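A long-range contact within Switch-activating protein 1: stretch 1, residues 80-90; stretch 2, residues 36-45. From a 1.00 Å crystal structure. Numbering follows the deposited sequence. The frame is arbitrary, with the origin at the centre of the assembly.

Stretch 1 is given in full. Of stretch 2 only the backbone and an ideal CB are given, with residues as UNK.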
# COMPACT_ATOMS: atom_id res chain seq x y z
N ALA A 80 -6.63 -5.13 -10.66
CA ALA A 80 -7.37 -5.48 -9.45
C ALA A 80 -6.48 -5.37 -8.22
O ALA A 80 -6.92 -4.90 -7.16
CB ALA A 80 -7.96 -6.87 -9.57
N CYS A 81 -5.22 -5.81 -8.32
CA CYS A 81 -4.31 -5.69 -7.19
C CYS A 81 -4.07 -4.23 -6.84
O CYS A 81 -4.19 -3.81 -5.67
CB CYS A 81 -2.99 -6.38 -7.54
SG CYS A 81 -1.70 -6.19 -6.31
N ARG A 82 -3.73 -3.43 -7.85
CA ARG A 82 -3.50 -2.02 -7.61
C ARG A 82 -4.74 -1.36 -7.01
O ARG A 82 -4.63 -0.52 -6.11
CB ARG A 82 -3.09 -1.35 -8.91
CG ARG A 82 -2.56 0.04 -8.72
CD ARG A 82 -2.18 0.56 -10.06
NE ARG A 82 -1.56 1.87 -10.02
CZ ARG A 82 -1.10 2.45 -11.11
NH1 ARG A 82 -1.21 1.83 -12.27
NH2 ARG A 82 -0.52 3.65 -11.06
N ASN A 83 -5.93 -1.75 -7.47
CA ASN A 83 -7.16 -1.15 -6.94
C ASN A 83 -7.34 -1.49 -5.47
O ASN A 83 -7.86 -0.66 -4.70
CB ASN A 83 -8.37 -1.62 -7.75
CG ASN A 83 -9.66 -1.01 -7.26
OD1 ASN A 83 -10.59 -1.71 -6.87
ND2 ASN A 83 -9.70 0.32 -7.24
N GLN A 84 -6.96 -2.71 -5.05
CA GLN A 84 -7.02 -3.03 -3.62
C GLN A 84 -6.14 -2.10 -2.81
O GLN A 84 -6.52 -1.64 -1.73
CB GLN A 84 -6.57 -4.47 -3.36
CG GLN A 84 -7.34 -5.56 -4.05
CD GLN A 84 -8.69 -5.81 -3.44
OE1 GLN A 84 -9.25 -4.94 -2.78
NE2 GLN A 84 -9.24 -7.00 -3.65
N ILE A 85 -4.93 -1.82 -3.32
CA ILE A 85 -4.02 -0.93 -2.61
C ILE A 85 -4.56 0.50 -2.61
O ILE A 85 -4.50 1.21 -1.59
CB ILE A 85 -2.60 -1.03 -3.21
CG1 ILE A 85 -2.08 -2.46 -3.09
CG2 ILE A 85 -1.65 -0.05 -2.51
CD1 ILE A 85 -0.92 -2.76 -3.98
N ILE A 86 -5.08 0.96 -3.75
CA ILE A 86 -5.71 2.28 -3.83
C ILE A 86 -6.79 2.42 -2.77
O ILE A 86 -6.87 3.44 -2.08
CB ILE A 86 -6.26 2.53 -5.24
CG1 ILE A 86 -5.08 2.77 -6.19
CG2 ILE A 86 -7.22 3.72 -5.27
CD1 ILE A 86 -5.46 2.80 -7.66
N SER A 87 -7.64 1.40 -2.66
CA SER A 87 -8.72 1.45 -1.68
C SER A 87 -8.19 1.45 -0.25
O SER A 87 -8.68 2.21 0.59
CB SER A 87 -9.68 0.29 -1.90
OG SER A 87 -10.75 0.38 -0.98
N ILE A 88 -7.21 0.60 0.05
CA ILE A 88 -6.60 0.61 1.38
C ILE A 88 -6.09 2.01 1.72
O ILE A 88 -6.27 2.50 2.85
CB ILE A 88 -5.49 -0.45 1.45
CG1 ILE A 88 -6.09 -1.86 1.49
CG2 ILE A 88 -4.56 -0.22 2.65
CD1 ILE A 88 -5.12 -2.96 1.17
N MET A 89 -5.41 2.65 0.77
CA MET A 89 -4.85 3.97 1.05
C MET A 89 -5.93 5.05 1.16
O MET A 89 -5.77 5.99 1.95
CB MET A 89 -3.82 4.33 -0.02
CG MET A 89 -2.60 3.41 -0.03
SD MET A 89 -1.70 3.33 1.53
CE MET A 89 -0.98 4.97 1.59
N ARG A 90 -7.01 4.94 0.40
CA ARG A 90 -8.11 5.88 0.54
C ARG A 90 -8.76 5.75 1.91
O ARG A 90 -9.02 6.75 2.60
CB ARG A 90 -9.14 5.66 -0.56
CG ARG A 90 -10.23 6.69 -0.51
CD ARG A 90 -11.11 6.65 -1.73
NE ARG A 90 -12.24 7.57 -1.61
CZ ARG A 90 -12.22 8.85 -1.96
NH1 ARG A 90 -11.11 9.39 -2.46
NH2 ARG A 90 -13.30 9.60 -1.80
N UNK A 36 -5.86 -10.14 5.19
CA UNK A 36 -5.33 -10.10 3.83
C UNK A 36 -4.78 -8.73 3.48
O UNK A 36 -3.77 -8.62 2.78
CB UNK A 36 -6.42 -10.49 2.83
N UNK A 37 -5.44 -7.66 3.94
CA UNK A 37 -4.95 -6.32 3.68
C UNK A 37 -3.58 -6.12 4.30
O UNK A 37 -2.69 -5.52 3.70
CB UNK A 37 -5.93 -5.28 4.21
N UNK A 38 -3.41 -6.61 5.53
CA UNK A 38 -2.12 -6.53 6.19
C UNK A 38 -1.07 -7.36 5.46
O UNK A 38 0.06 -6.89 5.24
CB UNK A 38 -2.24 -6.99 7.64
N UNK A 39 -1.39 -8.59 5.05
CA UNK A 39 -0.42 -9.36 4.28
C UNK A 39 -0.02 -8.64 3.00
O UNK A 39 1.18 -8.59 2.64
CB UNK A 39 -0.99 -10.74 3.95
N UNK A 40 -1.00 -8.06 2.30
CA UNK A 40 -0.73 -7.35 1.06
C UNK A 40 0.17 -6.14 1.31
O UNK A 40 1.17 -5.94 0.61
CB UNK A 40 -2.04 -6.91 0.40
N UNK A 41 -0.18 -5.31 2.31
CA UNK A 41 0.63 -4.12 2.55
C UNK A 41 2.00 -4.45 3.12
O UNK A 41 2.95 -3.71 2.86
CB UNK A 41 -0.10 -3.17 3.50
N UNK A 42 2.14 -5.54 3.87
CA UNK A 42 3.47 -5.99 4.26
C UNK A 42 4.33 -6.23 3.03
O UNK A 42 5.50 -5.85 3.00
CB UNK A 42 3.38 -7.26 5.11
N UNK A 43 3.77 -6.89 2.01
CA UNK A 43 4.53 -7.14 0.79
C UNK A 43 4.85 -5.85 0.05
O UNK A 43 5.97 -5.66 -0.44
CB UNK A 43 3.76 -8.09 -0.13
N UNK A 44 3.87 -4.96 -0.08
CA UNK A 44 4.09 -3.68 -0.75
C UNK A 44 5.25 -2.94 -0.08
O UNK A 44 6.18 -2.46 -0.74
CB UNK A 44 2.82 -2.83 -0.72
N UNK A 45 5.20 -2.82 1.24
CA UNK A 45 6.22 -2.08 1.96
C UNK A 45 7.58 -2.77 1.87
O UNK A 45 8.61 -2.12 1.69
CB UNK A 45 5.81 -1.91 3.42

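Both stretches are helical, and their axes cross at 101° with a closest approach of 11.0 Å. The face that stretch 1 offers is largely apolar: Cys 81, Ile 85, Ile 88 and Met 89, with the aliphatic part of Gln 84. No hydrogen bond links the stretches.

Position 36 has helical backbone angles and nothing of stretch 1 within 5.5 Å of its ideal CB. Many residues would suit. It is Glu 36.

At position 37 CA-to-CB points sideways, and the ideal CB lies 3.9 Å from Ile 88 CD1. A methyl group is the neighbour, so carbon should come first; beyond it the chain could run past the helix. An apolar residue or a long chain with a polar end would fit. It is Lys 37. Its CG packs 3.9 Å from Ile 88 CD1, and the extended chain carries NZ onward without a charged partner in stretch 1.

Position 38 points away and 39 is out of reach, so stretch 1 sets no preference; they are Ile 38 and Lys 39.

Position 40 points toward stretch 1, with the ideal CB 5.1 Å from Ile 88 CD1. That gap leaves room for a medium-sized apolar side chain among Cys 81, Gln 84, Ile 85 and Ile 88. Leucine, isoleucine or methionine would be reasonable. It is Leu 40, with chi1 t and chi2 p. Its CD2 lies 4.0 Å from both Gln 84 CB and Ile 85 CG1, and 4.2 Å from Ile 88 CD1. Its CD1 is 4.5 Å from Cys 81 SG, a looser contact.

At position 41 CA-to-CB points sideways, and the ideal CB is 5.4 Å from Ile 88 CG2. A longer, flexible apolar side chain could turn back to Ile 85, Ile 88 and Met 89. It is Met 41, with all three chi angles m, and its end comes nearer. CG lies 4.0 Å from Ile 88 CG2, SD 4.1 Å from Ile 85 CG2, and CE 4.0 Å from Met 89 SD.

Positions 42 and 43 are out of reach of stretch 1, which favours no type. They are Arg 42 and Leu 43.

Position 44 points toward Ile 85, whose CD1 is 5.0 Å from the ideal CB. A small or medium apolar residue would suit. It is Val 44, whose CG2 sits 3.6 Å from Ile 85 CD1, the closest contact between the two stretches.

Position 45 is out of reach again; it is Val 45.

Stretch 2 (36-45) EKIKLMRLVV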
# COMPACT_ATOMS: atom_id res chain seq x y z
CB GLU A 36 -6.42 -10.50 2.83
CG GLU A 36 -6.75 -11.98 2.81
CD GLU A 36 -7.92 -12.29 1.89
OE1 GLU A 36 -8.95 -11.60 1.98
OE2 GLU A 36 -7.78 -13.21 1.05
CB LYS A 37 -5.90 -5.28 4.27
CG LYS A 37 -7.22 -5.16 3.55
CD LYS A 37 -8.13 -4.19 4.29
CE LYS A 37 -9.45 -4.02 3.60
NZ LYS A 37 -10.33 -3.14 4.39
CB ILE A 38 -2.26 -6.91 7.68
CG1 ILE A 38 -3.02 -5.82 8.41
CG2 ILE A 38 -0.89 -7.15 8.32
CD1 ILE A 38 -3.49 -6.20 9.81
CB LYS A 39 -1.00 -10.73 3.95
CG LYS A 39 -1.15 -11.64 5.17
CD LYS A 39 -1.79 -12.97 4.80
CE LYS A 39 -1.84 -13.90 5.99
NZ LYS A 39 -2.55 -15.17 5.68
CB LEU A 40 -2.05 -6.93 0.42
CG LEU A 40 -1.96 -6.09 -0.85
CD1 LEU A 40 -1.17 -6.80 -1.93
CD2 LEU A 40 -3.35 -5.78 -1.35
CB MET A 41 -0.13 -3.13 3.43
CG MET A 41 -1.33 -2.52 2.74
SD MET A 41 -0.99 -1.69 1.19
CE MET A 41 0.02 -0.32 1.76
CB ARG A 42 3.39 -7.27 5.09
CG ARG A 42 2.93 -7.08 6.53
CD ARG A 42 2.80 -8.41 7.23
NE ARG A 42 2.29 -8.29 8.58
CZ ARG A 42 1.79 -9.30 9.27
NH1 ARG A 42 1.72 -10.51 8.74
NH2 ARG A 42 1.33 -9.10 10.50
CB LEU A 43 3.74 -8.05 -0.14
CG LEU A 43 3.60 -9.50 0.28
CD1 LEU A 43 2.64 -10.20 -0.65
CD2 LEU A 43 4.96 -10.19 0.29
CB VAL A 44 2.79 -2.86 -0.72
CG1 VAL A 44 3.03 -1.42 -1.13
CG2 VAL A 44 1.75 -3.49 -1.64
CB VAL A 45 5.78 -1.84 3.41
CG1 VAL A 45 6.90 -1.32 4.26
CG2 VAL A 45 4.63 -0.84 3.43
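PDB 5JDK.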